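Long-range contacts in putative oxidoreductase (Klebsiella pneumoniae subsp. pneumoniae MGH 78578, PDB 3E82), which is a putative oxidoreductase of the Gfo/Idh/MocA family and probably binds a nicotinamide adenine dinucleotide cofactor through its Rossmann-fold domain: residues D132-Q142 / A291-Q299; V321-A332 / T344-L355. All coordinates share one frame; numbering follows the deposited sequence.

Contact 1: D132-Q142 / A291-Q299; sequences DYLGIRQVIEQ and AQATPQGDQ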
loop_
_atom_site.group_PDB
_atom_site.type_symbol
_atom_site.label_atom_id
_atom_site.label_comp_id
_atom_site.label_asym_id
_atom_site.label_seq_id
_atom_site.Cartn_x
_atom_site.Cartn_y
_atom_site.Cartn_z
ATOM N N ASP B 132 -7.152 -2.813 -18.502
ATOM C CA ASP B 132 -6.831 -3.277 -17.151
ATOM C C ASP B 132 -8.027 -3.207 -16.209
ATOM O O ASP B 132 -8.329 -4.178 -15.517
ATOM C CB ASP B 132 -5.642 -2.503 -16.554
ATOM C CG ASP B 132 -5.706 -1.005 -16.820
ATOM O OD1 ASP B 132 -6.817 -0.453 -16.991
ATOM O OD2 ASP B 132 -4.628 -0.380 -16.838
ATOM N N TYR B 133 -8.712 -2.068 -16.183
ATOM C CA TYR B 133 -9.877 -1.909 -15.322
ATOM C C TYR B 133 -11.000 -2.880 -15.694
ATOM O O TYR B 133 -11.552 -3.555 -14.824
ATOM C CB TYR B 133 -10.398 -0.477 -15.395
ATOM C CG TYR B 133 -11.721 -0.260 -14.690
ATOM C CD1 TYR B 133 -11.817 -0.322 -13.302
ATOM C CD2 TYR B 133 -12.871 0.034 -15.419
ATOM C CE1 TYR B 133 -13.031 -0.085 -12.652
ATOM C CE2 TYR B 133 -14.089 0.274 -14.783
ATOM C CZ TYR B 133 -14.161 0.216 -13.405
ATOM O OH TYR B 133 -15.353 0.494 -12.777
ATOM N N LEU B 134 -11.345 -2.948 -16.979
ATOM C CA LEU B 134 -12.402 -3.856 -17.417
ATOM C C LEU B 134 -12.062 -5.293 -17.039
ATOM O O LEU B 134 -12.935 -6.049 -16.614
ATOM C CB LEU B 134 -12.616 -3.762 -18.932
ATOM C CG LEU B 134 -13.309 -2.485 -19.417
ATOM C CD1 LEU B 134 -13.426 -2.512 -20.945
ATOM C CD2 LEU B 134 -14.683 -2.376 -18.771
ATOM N N GLY B 135 -10.794 -5.661 -17.202
ATOM C CA GLY B 135 -10.362 -7.003 -16.856
ATOM C C GLY B 135 -10.556 -7.289 -15.374
ATOM O O GLY B 135 -11.153 -8.295 -15.004
ATOM N N ILE B 136 -10.051 -6.396 -14.526
ATOM C CA ILE B 136 -10.180 -6.542 -13.078
ATOM C C ILE B 136 -11.641 -6.594 -12.660
ATOM O O ILE B 136 -12.031 -7.408 -11.818
ATOM C CB ILE B 136 -9.501 -5.366 -12.333
ATOM C CG1 ILE B 136 -7.979 -5.483 -12.459
ATOM C CG2 ILE B 136 -9.946 -5.333 -10.878
ATOM C CD1 ILE B 136 -7.417 -6.832 -12.031
ATOM N N ARG B 137 -12.452 -5.720 -13.248
ATOM C CA ARG B 137 -13.872 -5.683 -12.925
ATOM C C ARG B 137 -14.503 -7.028 -13.271
ATOM O O ARG B 137 -15.328 -7.549 -12.526
ATOM C CB ARG B 137 -14.575 -4.572 -13.710
ATOM C CG ARG B 137 -16.035 -4.359 -13.308
ATOM C CD ARG B 137 -16.727 -3.347 -14.225
ATOM N NE ARG B 137 -18.138 -3.165 -13.883
ATOM C CZ ARG B 137 -18.601 -2.255 -13.027
ATOM N NH1 ARG B 137 -17.767 -1.421 -12.417
ATOM N NH2 ARG B 137 -19.903 -2.187 -12.768
ATOM N N GLN B 138 -14.099 -7.576 -14.412
ATOM C CA GLN B 138 -14.617 -8.852 -14.882
ATOM C C GLN B 138 -14.319 -9.979 -13.900
ATOM O O GLN B 138 -15.196 -10.766 -13.571
ATOM C CB GLN B 138 -14.013 -9.181 -16.248
ATOM C CG GLN B 138 -14.401 -10.545 -16.784
ATOM C CD GLN B 138 -13.680 -10.887 -18.080
ATOM O OE1 GLN B 138 -12.440 -10.910 -18.138
ATOM N NE2 GLN B 138 -14.448 -11.156 -19.128
ATOM N N VAL B 139 -13.079 -10.058 -13.433
ATOM C CA VAL B 139 -12.711 -11.111 -12.488
ATOM C C VAL B 139 -13.495 -10.969 -11.182
ATOM O O VAL B 139 -14.001 -11.957 -10.648
ATOM C CB VAL B 139 -11.197 -11.096 -12.185
ATOM C CG1 VAL B 139 -10.866 -12.165 -11.146
ATOM C CG2 VAL B 139 -10.409 -11.345 -13.476
ATOM N N ILE B 140 -13.608 -9.745 -10.675
ATOM C CA ILE B 140 -14.352 -9.510 -9.441
ATOM C C ILE B 140 -15.819 -9.926 -9.585
ATOM O O ILE B 140 -16.353 -10.663 -8.749
ATOM C CB ILE B 140 -14.327 -8.016 -9.028
ATOM C CG1 ILE B 140 -12.891 -7.590 -8.694
ATOM C CG2 ILE B 140 -15.270 -7.790 -7.835
ATOM C CD1 ILE B 140 -12.732 -6.102 -8.384
ATOM N N GLU B 141 -16.466 -9.439 -10.640
ATOM C CA GLU B 141 -17.875 -9.743 -10.887
ATOM C C GLU B 141 -18.150 -11.219 -11.165
ATOM O O GLU B 141 -19.249 -11.709 -10.899
ATOM C CB GLU B 141 -18.394 -8.882 -12.037
ATOM C CG GLU B 141 -18.801 -7.484 -11.582
ATOM C CD GLU B 141 -19.080 -6.540 -12.736
ATOM O OE1 GLU B 141 -19.531 -7.009 -13.806
ATOM O OE2 GLU B 141 -18.857 -5.321 -12.562
ATOM N N GLN B 142 -17.147 -11.910 -11.700
ATOM C CA GLN B 142 -17.228 -13.338 -11.994
ATOM C C GLN B 142 -17.392 -14.116 -10.688
ATOM O O GLN B 142 -17.882 -15.249 -10.682
ATOM C CB GLN B 142 -15.933 -13.815 -12.657
ATOM C CG GLN B 142 -15.928 -13.900 -14.166
ATOM C CD GLN B 142 -14.504 -13.985 -14.714
ATOM O OE1 GLN B 142 -13.562 -14.371 -14.002
ATOM N NE2 GLN B 142 -14.341 -13.632 -15.984
ATOM N N ALA B 291 -3.465 -17.618 -16.143
ATOM C CA ALA B 291 -3.761 -16.356 -16.805
ATOM C C ALA B 291 -5.170 -16.314 -17.374
ATOM O O ALA B 291 -5.788 -17.348 -17.617
ATOM C CB ALA B 291 -2.749 -16.103 -17.910
ATOM N N GLN B 292 -5.681 -15.105 -17.560
ATOM C CA GLN B 292 -7.001 -14.912 -18.144
ATOM C C GLN B 292 -6.873 -13.737 -19.095
ATOM O O GLN B 292 -6.381 -12.669 -18.711
ATOM C CB GLN B 292 -8.051 -14.606 -17.081
ATOM C CG GLN B 292 -9.438 -14.415 -17.682
ATOM C CD GLN B 292 -10.535 -14.340 -16.645
ATOM O OE1 GLN B 292 -10.641 -15.204 -15.774
ATOM N NE2 GLN B 292 -11.374 -13.311 -16.741
ATOM N N ALA B 293 -7.287 -13.942 -20.341
ATOM C CA ALA B 293 -7.199 -12.893 -21.351
ATOM C C ALA B 293 -7.850 -11.607 -20.862
ATOM O O ALA B 293 -8.937 -11.625 -20.290
ATOM C CB ALA B 293 -7.852 -13.352 -22.659
ATOM N N THR B 294 -7.156 -10.492 -21.072
ATOM C CA THR B 294 -7.666 -9.185 -20.682
ATOM C C THR B 294 -8.534 -8.636 -21.813
ATOM O O THR B 294 -8.136 -8.653 -22.977
ATOM C CB THR B 294 -6.518 -8.188 -20.416
ATOM O OG1 THR B 294 -5.635 -8.727 -19.422
ATOM C CG2 THR B 294 -7.071 -6.852 -19.920
ATOM N N PRO B 295 -9.739 -8.153 -21.481
ATOM C CA PRO B 295 -10.641 -7.603 -22.494
ATOM C C PRO B 295 -10.076 -6.344 -23.145
ATOM O O PRO B 295 -9.289 -5.607 -22.535
ATOM C CB PRO B 295 -11.926 -7.344 -21.710
ATOM C CG PRO B 295 -11.419 -7.061 -20.323
ATOM C CD PRO B 295 -10.348 -8.096 -20.141
ATOM N N GLN B 296 -10.460 -6.119 -24.395
ATOM C CA GLN B 296 -9.997 -4.956 -25.134
ATOM C C GLN B 296 -10.550 -3.715 -24.458
ATOM O O GLN B 296 -11.667 -3.733 -23.941
ATOM C CB GLN B 296 -10.500 -4.997 -26.583
ATOM C CG GLN B 296 -9.924 -3.888 -27.475
ATOM C CD GLN B 296 -10.970 -3.242 -28.391
ATOM O OE1 GLN B 296 -11.860 -3.913 -28.909
ATOM N NE2 GLN B 296 -10.849 -1.934 -28.602
ATOM N N GLY B 297 -9.766 -2.647 -24.451
ATOM C CA GLY B 297 -10.234 -1.406 -23.856
ATOM C C GLY B 297 -10.649 -0.447 -24.959
ATOM O O GLY B 297 -10.142 -0.544 -26.076
ATOM N N ASP B 298 -11.582 0.460 -24.674
ATOM C CA ASP B 298 -12.003 1.432 -25.680
ATOM C C ASP B 298 -12.724 2.643 -25.103
ATOM O O ASP B 298 -13.934 2.617 -24.886
ATOM C CB ASP B 298 -12.885 0.771 -26.736
ATOM C CG ASP B 298 -13.291 1.736 -27.840
ATOM O OD1 ASP B 298 -12.613 2.780 -27.997
ATOM O OD2 ASP B 298 -14.279 1.443 -28.551
ATOM N N GLN B 299 -11.979 3.716 -24.873
ATOM C CA GLN B 299 -12.577 4.921 -24.320
ATOM C C GLN B 299 -13.562 5.616 -25.275
ATOM O O GLN B 299 -14.241 6.562 -24.885
ATOM C CB GLN B 299 -11.481 5.899 -23.861
ATOM C CG GLN B 299 -10.575 6.430 -24.944
ATOM C CD GLN B 299 -9.406 7.209 -24.358
ATOM O OE1 GLN B 299 -9.570 8.322 -23.857
ATOM N NE2 GLN B 299 -8.218 6.609 -24.399
#

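Contact 2: V321-A332 / T344-L355; sequences VEALAVMAVLEA and TLDLSDDERNTL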
loop_
_atom_site.group_PDB
_atom_site.type_symbol
_atom_site.label_atom_id
_atom_site.label_comp_id
_atom_site.label_asym_id
_atom_site.label_seq_id
_atom_site.Cartn_x
_atom_site.Cartn_y
_atom_site.Cartn_z
ATOM N N VAL B 321 -22.716 14.448 -10.829
ATOM C CA VAL B 321 -22.607 14.131 -9.411
ATOM C C VAL B 321 -21.504 13.088 -9.144
ATOM O O VAL B 321 -20.927 13.043 -8.054
ATOM C CB VAL B 321 -23.953 13.623 -8.846
ATOM C CG1 VAL B 321 -24.297 12.256 -9.424
ATOM C CG2 VAL B 321 -23.888 13.584 -7.333
ATOM N N GLU B 322 -21.208 12.261 -10.146
ATOM C CA GLU B 322 -20.168 11.256 -9.992
ATOM C C GLU B 322 -18.812 11.932 -10.056
ATOM O O GLU B 322 -17.857 11.468 -9.444
ATOM C CB GLU B 322 -20.279 10.177 -11.071
ATOM C CG GLU B 322 -21.614 9.455 -11.039
ATOM C CD GLU B 322 -21.636 8.196 -11.881
ATOM O OE1 GLU B 322 -20.806 8.062 -12.807
ATOM O OE2 GLU B 322 -22.504 7.340 -11.614
ATOM N N ALA B 323 -18.729 13.029 -10.800
ATOM C CA ALA B 323 -17.481 13.774 -10.895
ATOM C C ALA B 323 -17.316 14.530 -9.579
ATOM O O ALA B 323 -16.200 14.714 -9.093
ATOM C CB ALA B 323 -17.521 14.750 -12.071
ATOM N N LEU B 324 -18.437 14.964 -9.008
ATOM C CA LEU B 324 -18.424 15.679 -7.732
ATOM C C LEU B 324 -17.909 14.738 -6.625
ATOM O O LEU B 324 -17.183 15.159 -5.718
ATOM C CB LEU B 324 -19.842 16.160 -7.387
ATOM C CG LEU B 324 -20.022 16.994 -6.108
ATOM C CD1 LEU B 324 -19.455 18.389 -6.319
ATOM C CD2 LEU B 324 -21.510 17.089 -5.748
ATOM N N ALA B 325 -18.299 13.467 -6.705
ATOM C CA ALA B 325 -17.882 12.463 -5.732
ATOM C C ALA B 325 -16.361 12.282 -5.781
ATOM O O ALA B 325 -15.715 12.191 -4.753
ATOM C CB ALA B 325 -18.580 11.134 -6.025
ATOM N N VAL B 326 -15.800 12.231 -6.988
ATOM C CA VAL B 326 -14.352 12.088 -7.155
ATOM C C VAL B 326 -13.667 13.288 -6.507
ATOM O O VAL B 326 -12.679 13.144 -5.786
ATOM C CB VAL B 326 -13.966 12.037 -8.648
ATOM C CG1 VAL B 326 -12.446 12.201 -8.813
ATOM C CG2 VAL B 326 -14.436 10.726 -9.255
HETATM N N MSE B 327 -14.207 14.480 -6.759
HETATM C CA MSE B 327 -13.634 15.695 -6.195
HETATM C C MSE B 327 -13.667 15.630 -4.672
HETATM O O MSE B 327 -12.721 16.038 -4.008
HETATM C CB MSE B 327 -14.401 16.934 -6.684
HETATM C CG MSE B 327 -14.172 17.275 -8.151
HETATM SE SE MSE B 327 -15.077 18.939 -8.651
HETATM C CE MSE B 327 -14.261 20.102 -7.323
ATOM N N ALA B 328 -14.753 15.097 -4.125
ATOM C CA ALA B 328 -14.894 14.991 -2.677
ATOM C C ALA B 328 -13.797 14.110 -2.083
ATOM O O ALA B 328 -13.177 14.464 -1.076
ATOM C CB ALA B 328 -16.258 14.432 -2.331
ATOM N N VAL B 329 -13.554 12.969 -2.718
ATOM C CA VAL B 329 -12.519 12.042 -2.254
ATOM C C VAL B 329 -11.146 12.686 -2.428
ATOM O O VAL B 329 -10.289 12.623 -1.546
ATOM C CB VAL B 329 -12.560 10.721 -3.063
ATOM C CG1 VAL B 329 -11.390 9.824 -2.667
ATOM C CG2 VAL B 329 -13.899 10.015 -2.826
ATOM N N LEU B 330 -10.951 13.305 -3.582
ATOM C CA LEU B 330 -9.698 13.964 -3.894
ATOM C C LEU B 330 -9.342 14.966 -2.791
ATOM O O LEU B 330 -8.237 14.942 -2.253
ATOM C CB LEU B 330 -9.822 14.681 -5.243
ATOM C CG LEU B 330 -8.519 14.946 -5.990
ATOM C CD1 LEU B 330 -7.965 13.623 -6.508
ATOM C CD2 LEU B 330 -8.778 15.921 -7.156
ATOM N N GLU B 331 -10.288 15.835 -2.449
ATOM C CA GLU B 331 -10.061 16.839 -1.418
ATOM C C GLU B 331 -9.948 16.239 -0.023
ATOM O O GLU B 331 -9.133 16.681 0.779
ATOM C CB GLU B 331 -11.180 17.883 -1.458
ATOM C CG GLU B 331 -11.301 18.539 -2.836
ATOM C CD GLU B 331 -12.249 19.718 -2.855
ATOM O OE1 GLU B 331 -12.971 19.918 -1.855
ATOM O OE2 GLU B 331 -12.269 20.437 -3.881
ATOM N N ALA B 332 -10.767 15.235 0.266
ATOM C CA ALA B 332 -10.716 14.586 1.569
ATOM C C ALA B 332 -9.313 14.010 1.809
ATOM O O ALA B 332 -8.784 14.099 2.917
ATOM C CB ALA B 332 -11.761 13.480 1.649
ATOM N N THR B 344 -14.046 12.294 6.195
ATOM C CA THR B 344 -15.285 11.784 5.609
ATOM C C THR B 344 -15.537 12.665 4.383
ATOM O O THR B 344 -14.861 13.675 4.217
ATOM C CB THR B 344 -16.467 11.857 6.616
ATOM O OG1 THR B 344 -16.519 13.152 7.227
ATOM C CG2 THR B 344 -16.297 10.803 7.704
ATOM N N LEU B 345 -16.471 12.297 3.512
ATOM C CA LEU B 345 -16.716 13.098 2.306
ATOM C C LEU B 345 -17.738 14.217 2.501
ATOM O O LEU B 345 -18.748 14.040 3.185
ATOM C CB LEU B 345 -17.174 12.202 1.152
ATOM C CG LEU B 345 -16.361 10.935 0.865
ATOM C CD1 LEU B 345 -16.893 10.279 -0.398
ATOM C CD2 LEU B 345 -14.885 11.279 0.699
ATOM N N ASP B 346 -17.477 15.369 1.890
ATOM C CA ASP B 346 -18.382 16.504 2.012
ATOM C C ASP B 346 -19.421 16.518 0.893
ATOM O O ASP B 346 -19.349 17.333 -0.029
ATOM C CB ASP B 346 -17.592 17.817 2.017
ATOM C CG ASP B 346 -18.468 19.024 2.312
ATOM O OD1 ASP B 346 -19.607 18.836 2.805
ATOM O OD2 ASP B 346 -18.011 20.163 2.060
ATOM N N LEU B 347 -20.378 15.598 0.989
ATOM C CA LEU B 347 -21.465 15.457 0.020
ATOM C C LEU B 347 -22.778 15.484 0.804
ATOM O O LEU B 347 -22.858 14.944 1.905
ATOM C CB LEU B 347 -21.358 14.122 -0.726
ATOM C CG LEU B 347 -20.101 13.810 -1.547
ATOM C CD1 LEU B 347 -20.086 12.328 -1.960
ATOM C CD2 LEU B 347 -20.068 14.707 -2.771
ATOM N N SER B 348 -23.803 16.111 0.238
ATOM C CA SER B 348 -25.097 16.201 0.896
ATOM C C SER B 348 -25.853 14.873 0.860
ATOM O O SER B 348 -25.470 13.941 0.154
ATOM C CB SER B 348 -25.939 17.279 0.225
ATOM O OG SER B 348 -26.253 16.909 -1.102
ATOM N N ASP B 349 -26.934 14.791 1.625
ATOM C CA ASP B 349 -27.732 13.573 1.660
ATOM C C ASP B 349 -28.343 13.274 0.302
ATOM O O ASP B 349 -28.397 12.123 -0.118
ATOM C CB ASP B 349 -28.830 13.700 2.709
ATOM C CG ASP B 349 -28.280 13.697 4.115
ATOM O OD1 ASP B 349 -27.849 12.622 4.582
ATOM O OD2 ASP B 349 -28.262 14.773 4.747
ATOM N N ASP B 350 -28.798 14.312 -0.391
ATOM C CA ASP B 350 -29.394 14.119 -1.702
ATOM C C ASP B 350 -28.343 13.662 -2.717
ATOM O O ASP B 350 -28.644 12.889 -3.631
ATOM C CB ASP B 350 -30.077 15.407 -2.176
ATOM C CG ASP B 350 -31.238 15.819 -1.276
ATOM O OD1 ASP B 350 -31.812 14.936 -0.595
ATOM O OD2 ASP B 350 -31.585 17.021 -1.255
ATOM N N GLU B 351 -27.112 14.136 -2.561
ATOM C CA GLU B 351 -26.048 13.733 -3.471
ATOM C C GLU B 351 -25.713 12.263 -3.212
ATOM O O GLU B 351 -25.493 11.491 -4.145
ATOM C CB GLU B 351 -24.821 14.632 -3.279
ATOM C CG GLU B 351 -25.062 16.048 -3.803
ATOM C CD GLU B 351 -24.031 17.061 -3.342
ATOM O OE1 GLU B 351 -23.268 16.767 -2.394
ATOM O OE2 GLU B 351 -24.001 18.169 -3.923
ATOM N N ARG B 352 -25.708 11.882 -1.939
ATOM C CA ARG B 352 -25.426 10.503 -1.550
ATOM C C ARG B 352 -26.522 9.559 -2.025
ATOM O O ARG B 352 -26.237 8.436 -2.443
ATOM C CB ARG B 352 -25.298 10.396 -0.036
ATOM C CG ARG B 352 -24.088 11.096 0.533
ATOM C CD ARG B 352 -24.260 11.283 2.026
ATOM N NE ARG B 352 -23.107 11.931 2.637
ATOM C CZ ARG B 352 -21.924 11.350 2.780
ATOM N NH1 ARG B 352 -21.744 10.104 2.357
ATOM N NH2 ARG B 352 -20.921 12.012 3.348
ATOM N N ASN B 353 -27.775 10.007 -1.951
ATOM C CA ASN B 353 -28.900 9.181 -2.390
ATOM C C ASN B 353 -28.723 8.890 -3.862
ATOM O O ASN B 353 -28.827 7.746 -4.307
ATOM C CB ASN B 353 -30.236 9.907 -2.203
ATOM C CG ASN B 353 -30.571 10.148 -0.748
ATOM O OD1 ASN B 353 -30.074 9.454 0.139
ATOM N ND2 ASN B 353 -31.436 11.130 -0.494
ATOM N N THR B 354 -28.458 9.947 -4.619
ATOM C CA THR B 354 -28.261 9.815 -6.047
ATOM C C THR B 354 -27.109 8.844 -6.300
ATOM O O THR B 354 -27.184 7.996 -7.186
ATOM C CB THR B 354 -27.929 11.176 -6.676
ATOM O OG1 THR B 354 -28.925 12.136 -6.295
ATOM C CG2 THR B 354 -27.892 11.059 -8.189
ATOM N N LEU B 355 -26.053 8.958 -5.501
ATOM C CA LEU B 355 -24.890 8.094 -5.655
ATOM C C LEU B 355 -25.130 6.674 -5.150
ATOM O O LEU B 355 -24.658 5.716 -5.759
ATOM C CB LEU B 355 -23.684 8.707 -4.937
ATOM C CG LEU B 355 -23.185 10.021 -5.546
ATOM C CD1 LEU B 355 -22.197 10.696 -4.610
ATOM C CD2 LEU B 355 -22.548 9.734 -6.903
HETATM O O HOH W 1 -14.781 15.855 0.714
#

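Contact 1: D132-Q142 / A291-Q299
Gln292, on strand 289-292, reaches to the flank of helix 131-142, where it meets Gln138. From its CB, the CG lies anti to the backbone N (chi1 -180°), and the chain runs on extended to the amide. CD lies near the amide of Gln142. At the tip, Gln292 NE2 donates to Gln138 OE1 at 3.0 Å. The bond is bent, with an N-H...acceptor angle of 133°. NE2 stands above the carbonyl plane of Gln138, and the two amide planes are turned 68° apart. Val139 CG2 also touches Gln292 NE2, at 3.9 Å.

Farther along, the ring of Pro295 lies against Gly135. With no side chain at Gly135, the ring rests directly on the helix backbone. Pro295 CD is 3.5 Å from Gly135 CA, a tight fit. Leu134 flanks the same ring, with its CB 3.8 Å from Pro295 CG. Leu134 CD1 packs against Gln296 O at 3.7 Å.

Thr294 OG1 is bonded to Asp278 O. Ile136 and Val139 rest on Leu280, and Ile136 also on Val250. Helix 131-142 thus packs over strands 248-252 and 280-284, with residues 292-296 along its flank, while Tyr133 and Arg137 touch helix 176-192.

Contact 2: V321-A332 / T344-L355
Helix 321-332 and helix 349-355 approach to 10.3 Å between axes and cross at -113°, while residues 344-348 run along the first helix, kinked by an inverse gamma turn centred on Asp346. Val321 and Leu355 lie alongside where the helices meet, pointing opposite ways, with Val321 CG1 4.0 Å from Leu355 CD2. The other Leu355 methyl, CD1, sits 3.9 Å from Ala325 CB. Thr354 CG2 adds to the edge of this patch by touching Val321 CG1.

Leu347 lays its CD2 on Ala328 CB at 3.8 Å and also meets Leu324 CG. Leu345 has CG anti to its carbonyl carbon (chi1 -49°). This carries its two methyls to Val329 CG2, and CD2 also reaches Ala332 CB at 3.9 Å. A water joins the backbones: it donates to Ala328 O at 2.8 Å and accepts from Asp346 N.

Leu324 meets Glu351 nearly perpendicularly, with Leu324 CD2 3.3 Å from Glu351 OE2. Glu351 OE1 accepts from Ser348 N at 2.8 Å, approached from above the carboxylate plane. Ser348 OG accepts in turn from Glu351 N. This capping box starts helix 349-356. Together with Arg108 of helix 104-116, salt-bridged to OE2, it holds the Glu351 carboxylate against Leu324. Arg108 also bonds Asp346 O, so the Rossmann domain grips the C-terminal segment packed across helix 320-339.

How the contacts relate
From the N terminus, the chain first builds the parallel sheet of the Rossmann domain. It then enters helix 131-142, where contact 1 begins. The following 148 residues form most of the mixed sheet before residues 291-299 return and close that long loop. Contact 2 opens afterwards on helix 320-339 and closes a short loop of 11 residues. The two are therefore in series and neither nest nor cross. Their centres are 26 Å apart, and their nearest atoms about 9 Å. Both have side chains on helix 176-192. Contact 1 ties a helix to the edge-strand end of the mixed sheet, while contact 2 folds the C-terminal segment back beside strand 197-203 and helix 104-116.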